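Local coordinates for PD-1 Binding Miniprotein GR918.2 (Synthetic construct, PDB 6V67) that probably binds the immune receptor PD-1, as a computationally designed disulfide-bonded miniprotein captured here without its partner, at residues C5-G10 with Q32-A37. Sequence-based numbering, arbitrary orientation.
Sequences CVCITG and QKNPGA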
ATOM      1  N   CYS A   5      -4.829  -2.207  -2.358  1.00  8.91           N
ATOM      2  CA  CYS A   5      -3.686  -1.319  -2.301  1.00  8.68           C
ATOM      3  C   CYS A   5      -2.395  -2.126  -2.295  1.00  8.39           C
ATOM      4  O   CYS A   5      -2.360  -3.306  -1.922  1.00  8.76           O
ATOM      5  CB  CYS A   5      -3.791  -0.326  -1.139  1.00  9.33           C
ATOM      6  SG  CYS A   5      -4.261  -1.039   0.447  1.00 10.05           S
ATOM      7  N   VAL A   6      -1.333  -1.465  -2.748  1.00  8.90           N
ATOM      8  CA  VAL A   6      -0.085  -2.118  -3.121  1.00  9.10           C
ATOM      9  C   VAL A   6       1.089  -1.286  -2.632  1.00  8.90           C
ATOM     10  O   VAL A   6       1.083  -0.057  -2.742  1.00  9.37           O
ATOM     11  CB  VAL A   6       0.005  -2.238  -4.660  1.00 10.53           C
ATOM     12  CG1 VAL A   6       1.274  -2.938  -5.099  1.00 11.94           C
ATOM     13  CG2 VAL A   6      -1.187  -2.946  -5.250  1.00 10.71           C
ATOM     14  N   CYS A   7       2.133  -1.971  -2.167  1.00  8.63           N
ATOM     15  CA  CYS A   7       3.400  -1.364  -1.756  1.00  8.73           C
ATOM     16  C   CYS A   7       4.513  -2.286  -2.251  1.00  9.10           C
ATOM     17  O   CYS A   7       4.753  -3.336  -1.648  1.00  9.77           O
ATOM     18  CB  CYS A   7       3.450  -1.218  -0.239  1.00 10.35           C
ATOM     19  SG  CYS A   7       4.938  -0.434   0.436  1.00 11.47           S
ATOM     20  N   ILE A   8       5.187  -1.901  -3.334  1.00  8.99           N
ATOM     21  CA  ILE A   8       6.228  -2.717  -3.961  1.00  9.27           C
ATOM     22  C   ILE A   8       7.577  -2.120  -3.616  1.00  9.37           C
ATOM     23  O   ILE A   8       7.838  -0.957  -3.931  1.00 10.33           O
ATOM     24  CB  ILE A   8       6.073  -2.759  -5.490  1.00 10.54           C
ATOM     25  CG1 ILE A   8       4.690  -3.235  -5.920  1.00 12.69           C
ATOM     26  CG2 ILE A   8       7.184  -3.586  -6.137  1.00 11.60           C
ATOM     27  CD1 ILE A   8       4.279  -4.525  -5.362  1.00 13.94           C
ATOM     28  N   THR A   9       8.460  -2.929  -3.029  1.00 10.10           N
ATOM     29  CA  THR A   9       9.841  -2.531  -2.760  1.00 12.13           C
ATOM     30  C   THR A   9      10.753  -3.596  -3.344  1.00 11.04           C
ATOM     31  O   THR A   9      11.090  -4.601  -2.701  1.00 11.11           O
ATOM     32  CB  THR A   9      10.108  -2.331  -1.296  1.00 14.23           C
ATOM     33  OG1 THR A   9       9.722  -3.500  -0.594  1.00 14.41           O
ATOM     34  CG2 THR A   9       9.341  -1.176  -0.783  1.00 15.37           C
ATOM     35  N   GLY A  10      11.181  -3.371  -4.572  1.00 12.09           N
ATOM     36  CA  GLY A  10      12.024  -4.333  -5.233  1.00 12.25           C
ATOM     37  C   GLY A  10      11.358  -5.696  -5.289  1.00 11.66           C
ATOM     38  O   GLY A  10      10.239  -5.830  -5.772  1.00 11.69           O
ATOM     39  N   GLN A  32       6.191   5.709   5.078  1.00 12.88           N
ATOM     40  CA  GLN A  32       7.097   5.912   6.197  1.00 14.55           C
ATOM     41  C   GLN A  32       8.249   4.925   6.163  1.00 14.62           C
ATOM     42  O   GLN A  32       9.386   5.280   6.493  1.00 15.95           O
ATOM     43  CB  GLN A  32       6.340   5.753   7.504  1.00 17.56           C
ATOM     44  CG  GLN A  32       5.469   6.923   7.825  1.00 20.77           C
ATOM     45  CD  GLN A  32       4.603   6.687   9.037  1.00 23.58           C
ATOM     46  OE1 GLN A  32       4.730   5.664   9.717  1.00 25.23           O
ATOM     47  NE2 GLN A  32       3.698   7.622   9.304  1.00 24.52           N
ATOM     48  N   LYS A  33       7.968   3.672   5.818  1.00 13.98           N
ATOM     49  CA  LYS A  33       8.989   2.636   5.796  1.00 14.75           C
ATOM     50  C   LYS A  33       9.772   2.617   4.497  1.00 14.38           C
ATOM     51  O   LYS A  33      10.959   2.265   4.493  1.00 15.34           O
ATOM     52  CB  LYS A  33       8.340   1.259   5.978  1.00 17.10           C
ATOM     53  CG  LYS A  33       7.751   0.989   7.359  1.00 19.25           C
ATOM     54  CD  LYS A  33       7.216  -0.434   7.451  1.00 20.76           C
ATOM     55  N   ASN A  34       9.133   2.987   3.401  1.00 13.24           N
ATOM     56  CA  ASN A  34       9.641   2.719   2.059  1.00 13.41           C
ATOM     57  C   ASN A  34       9.437   3.938   1.173  1.00 13.09           C
ATOM     58  O   ASN A  34       8.539   3.952   0.318  1.00 13.57           O
ATOM     59  CB  ASN A  34       8.913   1.520   1.450  1.00 15.28           C
ATOM     60  CG  ASN A  34       8.876   0.319   2.377  1.00 15.96           C
ATOM     61  OD1 ASN A  34       9.917  -0.285   2.653  1.00 15.87           O
ATOM     62  ND2 ASN A  34       7.684  -0.049   2.841  1.00 17.75           N
ATOM     63  N   PRO A  35      10.277   4.972   1.324  1.00 15.06           N
ATOM     64  CA  PRO A  35      10.103   6.211   0.541  1.00 16.84           C
ATOM     65  C   PRO A  35      10.112   6.019  -0.961  1.00 15.98           C
ATOM     66  O   PRO A  35       9.579   6.865  -1.693  1.00 17.98           O
ATOM     67  CB  PRO A  35      11.298   7.074   0.978  1.00 18.50           C
ATOM     68  CG  PRO A  35      11.711   6.560   2.285  1.00 18.90           C
ATOM     69  CD  PRO A  35      11.360   5.098   2.315  1.00 17.25           C
ATOM     70  N   GLY A  36      10.732   4.961  -1.451  1.00 13.52           N
ATOM     71  CA  GLY A  36      10.827   4.725  -2.872  1.00 12.35           C
ATOM     72  C   GLY A  36       9.837   3.729  -3.433  1.00 11.08           C
ATOM     73  O   GLY A  36       9.971   3.342  -4.599  1.00 11.34           O
ATOM     74  N   ALA A  37       8.849   3.301  -2.656  1.00 10.61           N
ATOM     75  CA  ALA A  37       7.981   2.212  -3.089  1.00 10.65           C
ATOM     76  C   ALA A  37       7.139   2.604  -4.292  1.00 10.30           C
ATOM     77  O   ALA A  37       6.766   3.767  -4.461  1.00 10.85           O
ATOM     78  CB  ALA A  37       7.028   1.831  -1.965  1.00 11.14           C
TER
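T9, the last residue of strand 3-9, and A37, at the close of a type I beta turn running from N34, bring their CA atoms within 5.1 Å, and no hydrogen bond joins the two backbones. The turn itself is closed by A37 N donating to N34 O at 3.1 Å. What crosses is softer: A37 CA sits 3.3 Å from I8 O, a CA-H...O contact bent to 126° at the hydrogen, and A37 CB touches the same oxygen at 3.5 Å. The same methyl, A37 CB, also packs 3.9 Å from C7 SG, the sulfur in the disulfide with C30 of helix 20-33. T9 CG2 stands anti to its own carbonyl carbon (chi1 54° for OG1) and lies 3.5 Å from N34 CG, with N34 CB equally near; the two side chains cross at about a right angle. N34 ND2 comes 3.7 Å from C7 SG and also gives a weak hydrogen bond to C30 O, tying the amide back to the helix it follows. An alanine at N34 would probably leave C30 O without this weak donor and open a gap where the amide had lain against the T9 methyl and the C7 sulfur, with only CB still on the methyl. The contact sets the turn leading from the helix into edge strand 38-42 against the central strand of a three-stranded antiparallel sheet, within the disulfide-crosslinked beta-beta-alpha-beta fold of this miniprotein.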